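PDB 5XB0: peptidyl-prolyl cis-trans isomerase, which probably catalyses the cis-trans isomerisation of peptide bonds preceding proline, this chain being the FKBP-type isomerase part of a longer protein. Local coordinates for residues S82-T85 and S86-N90; R14-M17 and A18-A22. All blocks are in the same frame, centred on the assembly; numbering follows the deposited sequence.

Interaction 1. Residues S82-T85 and S86-N90; sequences SGWT and SALQN
Ser82 O accepts from Ser86 N at 3.1 Å, opening the short helix that in FKBP domains packs across the curved antiparallel sheet and carries the tryptophan of the pocket floor. Gly83 O is bonded next by Ala87 N; Gly83 itself is buried, and its backbone also bonds to Gln105. Trp84 follows, its O taking Leu88 N at 2.9 Å. The indole and the Leu88 side chain run alongside each other, with CE3 of Trp84 3.7 Å from CD1 of Leu88. Both apolar groups reach Ile126 on strand 122-132, and Tyr56 and Phe124 meet the indole edge-to-face. Thr85 ends the segment. Its CG2 stands anti to the backbone N (chi1 -55° for OG1), which sets OG1 beside that N, where it bonds Leu77 O. Gln89 suits its place because its amide can donate to Thr85 O: from CG the chain runs extended, and NE2 turns back to that oxygen. The bond is nearly straight, 171° at the hydrogen and 2.8 Å from NE2 of Gln89 to O of Thr85; the oxygen lies in the Gln89 amide plane, whereas NE2 stands above the Thr85 carbonyl plane.

Interaction 2. Residues R14-M17 and A18-A22; sequences RTFM and AGEKA
Four consecutive i to i+4 hydrogen bonds, from Ala18 N to Arg14 O through Lys21 N to Met17 O, make residues 14-21 a regular stretch of alpha-helix. Among the side chains, the main meeting is between Phe16 and Glu20, one turn apart on the same side. The phenyl group, its CG anti to the backbone N (chi1 180°), swings along the helix toward Glu20, whose CG methylene lies over one ring face, offset toward the rim. This is a CH-pi contact, with CG of Glu20 4.1 Å from the centroid of the Phe16 ring. A bend at chi2 (-61°) folds the glutamate over the ring, and its carboxylate plane is turned 26° from the ring plane. A glutamate fits here because its aliphatic part packs on the aromatic face while its charged end finds polar partners. One water donates to both Phe16 O and Glu20 OE2, at 2.9 Å from each, so Phe16 O is gripped by this water as well as by Glu20 N. The carboxylate of this buried residue is further held by salt bridges from OE2 to Lys23 and from OE1 to Arg98, which would be expected to favour its charged form. Ala18 is exposed, and Lys21 extends its chain away to pair with Glu28. Met17, bent at chi2 and chi3, packs its apolar chain on Val100, Leu34, Pro102 and Pro121. The helix thus lies against the sheet: Phe16 and Glu20 join Met17 in touching Val100 on strand 96-101, Glu20 and Lys21 also rest on Leu34 of strand 34-37, and Pro121 packs on Phe16 as well.

Interactions 1 and 2 are both local, one-turn contacts; each centres on a single helix, and they follow in series along the chain. Their centres are about 19 Å apart and their nearest atoms about 10 Å, so they do not touch. Strand 96-101 connects them: Val100 meets segment 14-22, whereas Leu99 and Ile101 meet segment 82-90. Interaction 1 is the one beside the probable active-site pocket, Trp84 being placed like the helix tryptophan at the pocket floor, as in FKBPs. A bound tartaric acid about 4 Å from the Trp84 side chain, though probably from the crystallisation liquor, is consistent with this. Interaction 2, farther from the chain centre, lies at the surface.

Interaction 1. Residues S82-T85 and S86-N90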
# COMPACT_ATOMS: atom_id res chain seq x y z
N SER A 82 -6.09 -2.59 5.30
CA SER A 82 -6.82 -1.36 5.51
C SER A 82 -6.19 -0.17 4.79
O SER A 82 -6.89 0.77 4.44
CB SER A 82 -6.99 -1.08 7.01
OG SER A 82 -5.76 -1.10 7.68
N GLY A 83 -4.88 -0.22 4.54
CA GLY A 83 -4.22 0.85 3.81
C GLY A 83 -4.74 0.97 2.38
O GLY A 83 -4.82 2.06 1.83
N TRP A 84 -5.09 -0.16 1.76
CA TRP A 84 -5.73 -0.10 0.44
C TRP A 84 -7.14 0.47 0.55
O TRP A 84 -7.57 1.29 -0.27
CB TRP A 84 -5.80 -1.48 -0.21
CG TRP A 84 -4.56 -1.93 -0.94
CD1 TRP A 84 -3.26 -1.67 -0.61
CD2 TRP A 84 -4.52 -2.73 -2.13
NE1 TRP A 84 -2.41 -2.26 -1.52
CE2 TRP A 84 -3.16 -2.92 -2.45
CE3 TRP A 84 -5.50 -3.31 -2.94
CZ2 TRP A 84 -2.76 -3.66 -3.57
CZ3 TRP A 84 -5.10 -4.05 -4.05
CH2 TRP A 84 -3.74 -4.22 -4.35
N THR A 85 -7.88 0.00 1.55
CA THR A 85 -9.26 0.45 1.74
C THR A 85 -9.38 1.97 1.77
O THR A 85 -10.22 2.55 1.10
CB THR A 85 -9.84 -0.11 3.03
OG1 THR A 85 -9.72 -1.54 3.03
CG2 THR A 85 -11.32 0.27 3.15
N SER A 86 -8.54 2.61 2.57
CA SER A 86 -8.62 4.05 2.68
C SER A 86 -7.98 4.75 1.49
O SER A 86 -8.55 5.68 0.94
CB SER A 86 -7.96 4.53 3.98
OG SER A 86 -6.63 4.06 4.07
N ALA A 87 -6.79 4.32 1.10
CA ALA A 87 -6.05 5.07 0.10
C ALA A 87 -6.75 5.03 -1.26
O ALA A 87 -6.84 6.04 -1.95
CB ALA A 87 -4.63 4.56 -0.03
N LEU A 88 -7.26 3.86 -1.63
CA LEU A 88 -7.75 3.71 -3.00
C LEU A 88 -9.08 4.45 -3.24
O LEU A 88 -9.45 4.71 -4.38
CB LEU A 88 -7.88 2.23 -3.35
CG LEU A 88 -6.54 1.48 -3.43
CD1 LEU A 88 -6.73 0.05 -3.95
CD2 LEU A 88 -5.54 2.24 -4.30
N GLN A 89 -9.77 4.83 -2.17
CA GLN A 89 -10.97 5.66 -2.34
C GLN A 89 -10.65 7.02 -2.95
O GLN A 89 -11.55 7.71 -3.45
CB GLN A 89 -11.68 5.85 -1.00
CG GLN A 89 -12.37 4.60 -0.53
CD GLN A 89 -13.01 4.79 0.83
OE1 GLN A 89 -13.97 5.55 0.98
NE2 GLN A 89 -12.45 4.13 1.84
N ASN A 90 -9.38 7.40 -2.92
CA ASN A 90 -8.91 8.65 -3.50
C ASN A 90 -8.51 8.54 -4.95
O ASN A 90 -8.26 9.55 -5.62
CB ASN A 90 -7.71 9.16 -2.71
CG ASN A 90 -8.05 9.46 -1.28
OD1 ASN A 90 -8.72 10.45 -1.00
ND2 ASN A 90 -7.60 8.61 -0.36

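Interaction 2. Residues R14-M17 and A18-A22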
# COMPACT_ATOMS: atom_id res chain seq x y z
N ARG A 14 9.66 3.66 11.52
CA ARG A 14 9.41 5.09 11.62
C ARG A 14 10.37 5.89 10.75
O ARG A 14 9.96 6.85 10.09
CB ARG A 14 9.50 5.56 13.08
CG ARG A 14 8.33 5.11 13.93
CD ARG A 14 7.79 6.24 14.79
NE ARG A 14 8.84 6.92 15.53
CZ ARG A 14 8.64 7.93 16.36
NH1 ARG A 14 7.41 8.39 16.55
NH2 ARG A 14 9.65 8.49 17.01
N THR A 15 11.64 5.51 10.72
CA THR A 15 12.61 6.28 9.94
C THR A 15 12.40 6.03 8.44
O THR A 15 12.56 6.93 7.63
CB THR A 15 14.08 5.99 10.32
OG1 THR A 15 14.40 4.62 10.09
CG2 THR A 15 14.32 6.31 11.77
N PHE A 16 12.02 4.80 8.09
CA PHE A 16 11.69 4.53 6.69
C PHE A 16 10.50 5.39 6.26
O PHE A 16 10.53 6.04 5.20
CB PHE A 16 11.37 3.05 6.48
CG PHE A 16 11.01 2.70 5.05
CD1 PHE A 16 12.01 2.52 4.10
CD2 PHE A 16 9.69 2.58 4.66
CE1 PHE A 16 11.68 2.21 2.79
CE2 PHE A 16 9.36 2.28 3.36
CZ PHE A 16 10.35 2.09 2.42
N MET A 17 9.44 5.38 7.06
CA MET A 17 8.24 6.13 6.71
C MET A 17 8.52 7.63 6.67
O MET A 17 8.05 8.31 5.76
CB MET A 17 7.10 5.84 7.70
CG MET A 17 6.55 4.42 7.63
SD MET A 17 5.91 3.94 6.00
CE MET A 17 4.55 5.10 5.78
N ALA A 18 9.29 8.14 7.62
CA ALA A 18 9.56 9.57 7.63
C ALA A 18 10.37 9.99 6.41
O ALA A 18 10.19 11.09 5.87
CB ALA A 18 10.28 9.97 8.91
N GLY A 19 11.28 9.12 5.98
CA GLY A 19 12.12 9.38 4.83
C GLY A 19 11.25 9.48 3.59
O GLY A 19 11.38 10.41 2.79
N GLU A 20 10.33 8.53 3.44
CA GLU A 20 9.45 8.52 2.26
C GLU A 20 8.53 9.74 2.27
O GLU A 20 8.25 10.33 1.22
CB GLU A 20 8.63 7.23 2.19
CG GLU A 20 9.46 5.95 1.99
CD GLU A 20 10.25 5.96 0.70
OE1 GLU A 20 9.65 6.26 -0.35
OE2 GLU A 20 11.48 5.67 0.75
N LYS A 21 8.07 10.13 3.46
CA LYS A 21 7.13 11.24 3.60
C LYS A 21 7.73 12.58 3.13
O LYS A 21 7.02 13.47 2.65
CB LYS A 21 6.67 11.34 5.06
CG LYS A 21 5.59 12.37 5.35
CD LYS A 21 5.13 12.26 6.79
CE LYS A 21 4.38 13.49 7.24
NZ LYS A 21 3.92 13.38 8.65
N ALA A 22 9.05 12.70 3.26
CA ALA A 22 9.75 13.95 2.99
C ALA A 22 10.05 14.14 1.51
O ALA A 22 10.47 15.22 1.10
CB ALA A 22 11.04 14.00 3.79
O HOH W 1 12.78 5.97 3.31